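Local coordinates for uncharacterized protein (Bacteroides ovatus, PDB 3P02), which is of unknown function, combining an N-terminal DUF4973 region of the E-set clan with a BT_3044-like C-terminal region, at residues Lys88-Pro93 with Leu107-Leu113; Lys121-Lys127 with Arg145-Pro151. All blocks are in the same frame, centred on the assembly; numbering follows the deposited sequence. Where two conformers were deposited one is given.

How the contacts relate
Contacts 1 and 2 lie in two different sheets that pack against each other, with centres about 12 Å apart and both on the same side of the chain's centre. Contact 1 (88-93 with 107-113) closes before contact 2 (121-127 with 145-151) opens, and the next strand after 104-112 of the four-stranded antiparallel sheet is 122-130, in the mixed sheet. Side chains meet across the gap: F92 CE2 to L126 CD2 at 3.4 Å, I109 CD1 to L149 CD1 at 3.5 Å, Y90 CZ to L124 CD1 at 3.6 Å and L113 CD1 to P151 CB at 3.6 Å. One apolar core thus serves both contacts, as expected of a beta sandwich.

Contact 1: residues Lys88-Pro93 with Leu107-Leu113; sequences KYYSFP and LPIEFSL
Y89 lays its CB against the end of L113, with CD2 of that leucine 3.8 Å away, while S112 O sits at the edge of the Y89 ring. From there segment 88-93 leaves the end of a 3-10 segment at K88-Y89 and extends antiparallel to 107-113, end-to-end directions 168° apart. S112 N donates to Y89 O (2.8 Å, N-H...O angle 174°). Y90 and F111 form a non-hydrogen-bonded pair, CA-CA 4.5 Å; S91 and E110 form a hydrogen-bonded pair, CA-CA 5.2 Å, with S91 N to E110 O at 3.0 Å and E110 N to S91 O at 2.9 Å. Strand 90-91 is one edge of a four-stranded antiparallel sheet, next to 104-112, which pairs on its other side with 36-45. Y90 and F92, both chi1 p with chi2 near 80°, have rings that lead away from 107-113 and pack on L124 and L126, respectively, of the facing sheet; their CB atoms stay near F111 CD1 (4.1 Å) and I109 CG1 (3.9 Å), respectively. S91 and E110 occupy the other face, where one water links S91 OG (3.2 Å) to E110 OE1 (2.6 Å), donating to the carboxylate. P93 CD meets L107 CD1 at 3.8 Å.

Contact 2: residues Lys121-Lys127 with Arg145-Pro151; sequences KWALPLK and RTAVLRP. With EDO (1,2-ethanediol), chain E.
A regular antiparallel strand pair within the mixed sheet joins 121-127 of the DUF4973 region to 145-151 of the BT_3044-like region. Strands 122-127 and 146-151 approach to 4.4 Å between axes, their N-to-C directions 159° apart. L124-L149 (CA-CA 5.0 Å) and L126-A147 (5.3 Å) are hydrogen-bonded pairs, P125-V148 (4.3 Å) and K127-T146 (4.2 Å) non-hydrogen-bonded ones. Four backbone bonds fix this register: L124 N to L149 O and L126 N to A147 O at 2.8 Å, L149 N to L124 O and A147 N to L126 O at 2.9 Å. P125, lacking an amide hydrogen, sits at a non-hydrogen-bonded position.

L124 (chi1 t), L126 and L149 (both m) share a face with A147; L126 CD1 and L149 CD1 are 4.2 Å apart, and I109 packs on all three leucines. Opposite, P125 CB lies 4.2 Å from V148 CG2, and T65 of helix 65-74 touches both residues. At one end, R150 sets its guanidinium face over K121 CG (NH2 to CG 3.6 Å), and a water accepts from W122 N (3.0 Å) and R150 NE (3.1 Å) while donating to P151 O (2.8 Å). At the other, K127 NZ hydrogen-bonds Y136 O and, weakly, O1 (2.9 Å) of an ethanediol probably from the crystallisation liquor. One leucine-rich face against a second sheet, the other partly covered by a helix, is consistent with an E-set beta-sandwich core.

Contact 1: residues Lys88-Pro93 with Leu107-Leu113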
loop_
_atom_site.group_PDB
_atom_site.type_symbol
_atom_site.label_atom_id
_atom_site.label_comp_id
_atom_site.label_asym_id
_atom_site.label_seq_id
_atom_site.Cartn_x
_atom_site.Cartn_y
_atom_site.Cartn_z
ATOM N N LYS A 88 16.077 2.455 8.069
ATOM C CA LYS A 88 16.201 1.032 8.379
ATOM C C LYS A 88 15.414 0.149 7.397
ATOM O O LYS A 88 15.724 -1.034 7.263
ATOM C CB LYS A 88 15.774 0.744 9.819
ATOM C CG LYS A 88 14.309 1.035 10.135
ATOM C CD LYS A 88 14.029 0.533 11.554
ATOM C CE LYS A 88 12.574 0.509 11.880
ATOM N NZ LYS A 88 12.322 -0.271 13.124
ATOM N N TYR A 89 14.478 0.748 6.639
ATOM C CA TYR A 89 13.665 -0.022 5.703
ATOM C C TYR A 89 14.219 -0.119 4.289
ATOM O O TYR A 89 13.621 -0.838 3.467
ATOM C CB TYR A 89 12.269 0.571 5.626
ATOM C CG TYR A 89 11.535 0.471 6.938
ATOM C CD1 TYR A 89 11.115 -0.760 7.429
ATOM C CD2 TYR A 89 11.257 1.608 7.691
ATOM C CE1 TYR A 89 10.438 -0.859 8.642
ATOM C CE2 TYR A 89 10.568 1.523 8.897
ATOM C CZ TYR A 89 10.166 0.283 9.371
ATOM O OH TYR A 89 9.477 0.156 10.555
ATOM N N TYR A 90 15.352 0.546 3.986
ATOM C CA TYR A 90 15.840 0.429 2.623
ATOM C C TYR A 90 17.339 0.583 2.553
ATOM O O TYR A 90 17.983 1.068 3.494
ATOM C CB TYR A 90 15.167 1.511 1.699
ATOM C CG TYR A 90 15.520 2.935 2.086
ATOM C CD1 TYR A 90 16.722 3.520 1.668
ATOM C CD2 TYR A 90 14.714 3.658 2.960
ATOM C CE1 TYR A 90 17.089 4.802 2.091
ATOM C CE2 TYR A 90 15.066 4.942 3.378
ATOM C CZ TYR A 90 16.259 5.506 2.948
ATOM O OH TYR A 90 16.613 6.752 3.393
ATOM N N SER A 91 17.887 0.219 1.386
ATOM C CA SER A 91 19.287 0.475 1.068
ATOM C C SER A 91 19.452 0.641 -0.429
ATOM O O SER A 91 18.793 -0.026 -1.226
ATOM C CB SER A 91 20.220 -0.600 1.612
ATOM O OG SER A 91 20.157 -1.799 0.864
ATOM N N PHE A 92 20.324 1.562 -0.808
ATOM C CA PHE A 92 20.607 1.777 -2.224
ATOM C C PHE A 92 22.021 2.326 -2.358
ATOM O O PHE A 92 22.471 3.049 -1.470
ATOM C CB PHE A 92 19.561 2.672 -2.920
ATOM C CG PHE A 92 19.489 4.097 -2.437
ATOM C CD1 PHE A 92 20.373 5.059 -2.921
ATOM C CD2 PHE A 92 18.518 4.493 -1.532
ATOM C CE1 PHE A 92 20.288 6.387 -2.494
ATOM C CE2 PHE A 92 18.449 5.818 -1.092
ATOM C CZ PHE A 92 19.331 6.758 -1.572
ATOM N N PRO A 93 22.746 2.012 -3.440
ATOM C CA PRO A 93 24.108 2.562 -3.569
ATOM C C PRO A 93 24.054 4.075 -3.811
ATOM O O PRO A 93 23.181 4.564 -4.550
ATOM C CB PRO A 93 24.693 1.803 -4.761
ATOM C CG PRO A 93 23.507 1.390 -5.561
ATOM C CD PRO A 93 22.403 1.119 -4.570
ATOM N N LEU A 107 19.064 1.826 -10.731
ATOM C CA LEU A 107 19.355 2.035 -9.335
ATOM C C LEU A 107 18.613 0.958 -8.565
ATOM O O LEU A 107 17.385 1.020 -8.496
ATOM C CB LEU A 107 18.973 3.437 -8.839
ATOM C CG LEU A 107 19.205 3.684 -7.321
ATOM C CD1 LEU A 107 20.678 3.555 -6.950
ATOM C CD2 LEU A 107 18.688 5.043 -6.918
ATOM N N PRO A 108 19.313 -0.055 -8.040
ATOM C CA PRO A 108 18.589 -1.090 -7.275
ATOM C C PRO A 108 18.364 -0.628 -5.840
ATOM O O PRO A 108 19.317 -0.286 -5.123
ATOM C CB PRO A 108 19.484 -2.325 -7.369
ATOM C CG PRO A 108 20.895 -1.787 -7.761
ATOM C CD PRO A 108 20.774 -0.312 -8.093
ATOM N N ILE A 109 17.083 -0.594 -5.432
ATOM C CA ILE A 109 16.714 -0.217 -4.073
ATOM C C ILE A 109 16.201 -1.454 -3.361
ATOM O O ILE A 109 15.150 -1.978 -3.742
ATOM C CB ILE A 109 15.679 0.932 -4.016
ATOM C CG1 ILE A 109 16.188 2.164 -4.814
ATOM C CG2 ILE A 109 15.380 1.303 -2.547
ATOM C CD1 ILE A 109 15.245 2.740 -5.720
ATOM N N GLU A 110 16.924 -1.898 -2.316
ATOM C CA GLU A 110 16.503 -3.063 -1.549
ATOM C C GLU A 110 15.592 -2.625 -0.428
ATOM O O GLU A 110 16.028 -1.909 0.472
ATOM C CB GLU A 110 17.710 -3.822 -0.996
ATOM C CG GLU A 110 18.532 -4.486 -2.101
ATOM C CD GLU A 110 19.719 -5.328 -1.663
ATOM O OE1 GLU A 110 20.020 -5.357 -0.447
ATOM O OE2 GLU A 110 20.348 -5.964 -2.541
ATOM N N PHE A 111 14.320 -2.974 -0.517
ATOM C CA PHE A 111 13.375 -2.683 0.557
ATOM C C PHE A 111 13.335 -3.856 1.532
ATOM O O PHE A 111 13.296 -5.019 1.087
ATOM C CB PHE A 111 11.975 -2.457 -0.020
ATOM C CG PHE A 111 11.875 -1.140 -0.761
ATOM C CD1 PHE A 111 11.723 0.056 -0.064
ATOM C CD2 PHE A 111 11.996 -1.090 -2.146
ATOM C CE1 PHE A 111 11.592 1.269 -0.740
ATOM C CE2 PHE A 111 11.890 0.131 -2.823
ATOM C CZ PHE A 111 11.707 1.302 -2.111
ATOM N N SER A 112 13.315 -3.553 2.840
ATOM C CA SER A 112 13.216 -4.547 3.922
ATOM C C SER A 112 12.172 -4.005 4.864
ATOM O O SER A 112 12.477 -3.160 5.704
ATOM C CB SER A 112 14.571 -4.737 4.599
ATOM O OG SER A 112 15.513 -5.273 3.685
ATOM N N LEU A 113 10.894 -4.381 4.634
ATOM C CA LEU A 113 9.783 -3.740 5.338
ATOM C C LEU A 113 9.136 -4.477 6.492
ATOM O O LEU A 113 8.058 -4.052 6.923
ATOM C CB LEU A 113 8.699 -3.407 4.292
ATOM C CG LEU A 113 9.207 -2.711 2.985
ATOM C CD1 LEU A 113 8.052 -2.388 2.078
ATOM C CD2 LEU A 113 9.979 -1.400 3.300
HETATM O O HOH W 1 19.285 -4.696 1.931
#

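Contact 2: residues Lys121-Lys127 with Arg145-Pro151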
loop_
_atom_site.group_PDB
_atom_site.type_symbol
_atom_site.label_atom_id
_atom_site.label_comp_id
_atom_site.label_asym_id
_atom_site.label_seq_id
_atom_site.Cartn_x
_atom_site.Cartn_y
_atom_site.Cartn_z
ATOM N N LYS A 121 1.265 6.333 5.174
ATOM C CA LYS A 121 1.717 6.347 3.769
ATOM C C LYS A 121 3.183 6.719 3.783
ATOM O O LYS A 121 3.507 7.834 4.197
ATOM C CB LYS A 121 0.918 7.365 2.911
ATOM C CG LYS A 121 -0.521 6.946 2.662
ATOM C CD LYS A 121 -1.216 7.755 1.551
ATOM C CE LYS A 121 -1.236 9.224 1.877
ATOM N NZ LYS A 121 -2.266 9.980 1.102
ATOM N N TRP A 122 4.058 5.808 3.376
ATOM C CA TRP A 122 5.494 6.064 3.405
ATOM C C TRP A 122 6.016 6.386 2.028
ATOM O O TRP A 122 5.541 5.823 1.030
ATOM C CB TRP A 122 6.227 4.827 3.962
ATOM C CG TRP A 122 5.748 4.436 5.328
ATOM C CD1 TRP A 122 4.840 3.462 5.635
ATOM C CD2 TRP A 122 6.124 5.048 6.569
ATOM N NE1 TRP A 122 4.618 3.436 6.996
ATOM C CE2 TRP A 122 5.401 4.395 7.595
ATOM C CE3 TRP A 122 6.989 6.114 6.913
ATOM C CZ2 TRP A 122 5.538 4.741 8.943
ATOM C CZ3 TRP A 122 7.116 6.474 8.253
ATOM C CH2 TRP A 122 6.393 5.797 9.251
ATOM N N ALA A 123 7.045 7.214 1.962
ATOM C CA ALA A 123 7.618 7.505 0.655
ATOM C C ALA A 123 9.112 7.713 0.750
ATOM O O ALA A 123 9.619 8.223 1.738
ATOM C CB ALA A 123 6.939 8.736 0.033
ATOM N N LEU A 124 9.809 7.357 -0.323
ATOM C CA LEU A 124 11.250 7.507 -0.432
ATOM C C LEU A 124 11.561 8.455 -1.618
ATOM O O LEU A 124 11.394 8.063 -2.781
ATOM C CB LEU A 124 11.914 6.121 -0.619
ATOM C CG LEU A 124 13.421 6.125 -0.856
ATOM C CD1 LEU A 124 14.185 6.781 0.326
ATOM C CD2 LEU A 124 13.938 4.698 -1.144
ATOM N N PRO A 125 11.933 9.720 -1.301
ATOM C CA PRO A 125 12.213 10.700 -2.358
ATOM C C PRO A 125 13.699 10.664 -2.731
ATOM O O PRO A 125 14.555 10.820 -1.866
ATOM C CB PRO A 125 11.789 12.027 -1.696
ATOM C CG PRO A 125 12.147 11.848 -0.235
ATOM C CD PRO A 125 12.030 10.327 0.050
ATOM N N LEU A 126 14.018 10.410 -4.004
ATOM C CA LEU A 126 15.408 10.247 -4.431
ATOM C C LEU A 126 15.760 11.150 -5.555
ATOM O O LEU A 126 14.985 11.220 -6.505
ATOM C CB LEU A 126 15.633 8.798 -4.939
ATOM C CG LEU A 126 15.251 7.686 -4.007
ATOM C CD1 LEU A 126 15.381 6.354 -4.711
ATOM C CD2 LEU A 126 16.139 7.700 -2.790
ATOM N N LYS A 127 16.944 11.752 -5.519
ATOM C CA LYS A 127 17.354 12.589 -6.639
ATOM C C LYS A 127 18.658 12.068 -7.218
ATOM O O LYS A 127 19.520 11.615 -6.476
ATOM C CB LYS A 127 17.526 14.062 -6.189
ATOM C CG LYS A 127 17.911 15.001 -7.346
ATOM C CD LYS A 127 17.909 16.468 -6.959
ATOM C CE LYS A 127 18.219 17.316 -8.166
ATOM N NZ LYS A 127 18.334 18.766 -7.813
ATOM N N ARG A 145 14.563 14.825 -12.355
ATOM C CA ARG A 145 15.747 14.483 -11.569
ATOM C C ARG A 145 15.401 13.707 -10.295
ATOM O O ARG A 145 16.287 13.045 -9.755
ATOM C CB ARG A 145 16.537 15.740 -11.138
ATOM C CG ARG A 145 16.991 16.649 -12.245
ATOM C CD ARG A 145 17.804 15.978 -13.332
ATOM N NE ARG A 145 18.159 17.039 -14.275
ATOM C CZ ARG A 145 18.355 16.882 -15.577
ATOM N NH1 ARG A 145 18.284 15.671 -16.128
ATOM N NH2 ARG A 145 18.576 17.940 -16.349
ATOM N N THR A 146 14.149 13.785 -9.834
ATOM C CA THR A 146 13.686 13.205 -8.570
ATOM C C THR A 146 12.510 12.245 -8.772
ATOM O O THR A 146 11.533 12.573 -9.444
ATOM C CB THR A 146 13.327 14.372 -7.616
ATOM O OG1 THR A 146 14.535 15.105 -7.408
ATOM C CG2 THR A 146 12.807 13.905 -6.257
ATOM N N ALA A 147 12.614 11.061 -8.154
ATOM C CA ALA A 147 11.569 10.035 -8.132
ATOM C C ALA A 147 11.082 9.856 -6.690
ATOM O O ALA A 147 11.885 9.969 -5.744
ATOM C CB ALA A 147 12.137 8.711 -8.653
ATOM N N VAL A 148 9.778 9.638 -6.502
ATOM C CA VAL A 148 9.254 9.411 -5.156
ATOM C C VAL A 148 8.633 8.026 -5.154
ATOM O O VAL A 148 7.666 7.799 -5.890
ATOM C CB VAL A 148 8.255 10.480 -4.691
ATOM C CG1 VAL A 148 7.789 10.159 -3.262
ATOM C CG2 VAL A 148 8.882 11.865 -4.754
ATOM N N LEU A 149 9.170 7.107 -4.340
ATOM C CA LEU A 149 8.696 5.730 -4.333
ATOM C C LEU A 149 7.854 5.452 -3.113
ATOM O O LEU A 149 8.285 5.759 -1.997
ATOM C CB LEU A 149 9.873 4.748 -4.370
ATOM C CG LEU A 149 10.923 4.991 -5.464
ATOM C CD1 LEU A 149 12.036 3.959 -5.321
ATOM C CD2 LEU A 149 10.279 4.873 -6.875
ATOM N N ARG A 150 6.667 4.860 -3.330
ATOM C CA ARG A 150 5.737 4.510 -2.257
ATOM C C ARG A 150 5.652 2.994 -2.122
ATOM O O ARG A 150 5.086 2.367 -3.023
ATOM C CB ARG A 150 4.341 5.079 -2.562
ATOM C CG ARG A 150 3.583 5.455 -1.305
ATOM C CD ARG A 150 2.128 5.096 -1.357
ATOM N NE ARG A 150 1.712 4.469 -0.104
ATOM C CZ ARG A 150 0.453 4.289 0.264
ATOM N NH1 ARG A 150 -0.540 4.704 -0.516
ATOM N NH2 ARG A 150 0.173 3.696 1.411
ATOM N N PRO A 151 6.168 2.359 -1.030
ATOM C CA PRO A 151 5.994 0.901 -0.927
ATOM C C PRO A 151 4.536 0.538 -0.622
ATOM O O PRO A 151 3.885 1.160 0.240
ATOM C CB PRO A 151 6.911 0.484 0.228
ATOM C CG PRO A 151 7.111 1.741 1.051
ATOM C CD PRO A 151 6.896 2.922 0.137
HETATM C C1 EDO E . 21.116 18.729 -6.058
HETATM O O1 EDO E . 20.905 19.829 -6.946
HETATM C C2 EDO E . 22.486 18.808 -5.402
HETATM O O2 EDO E . 22.677 17.630 -4.612
HETATM O O HOH W 2 3.315 3.131 2.184
#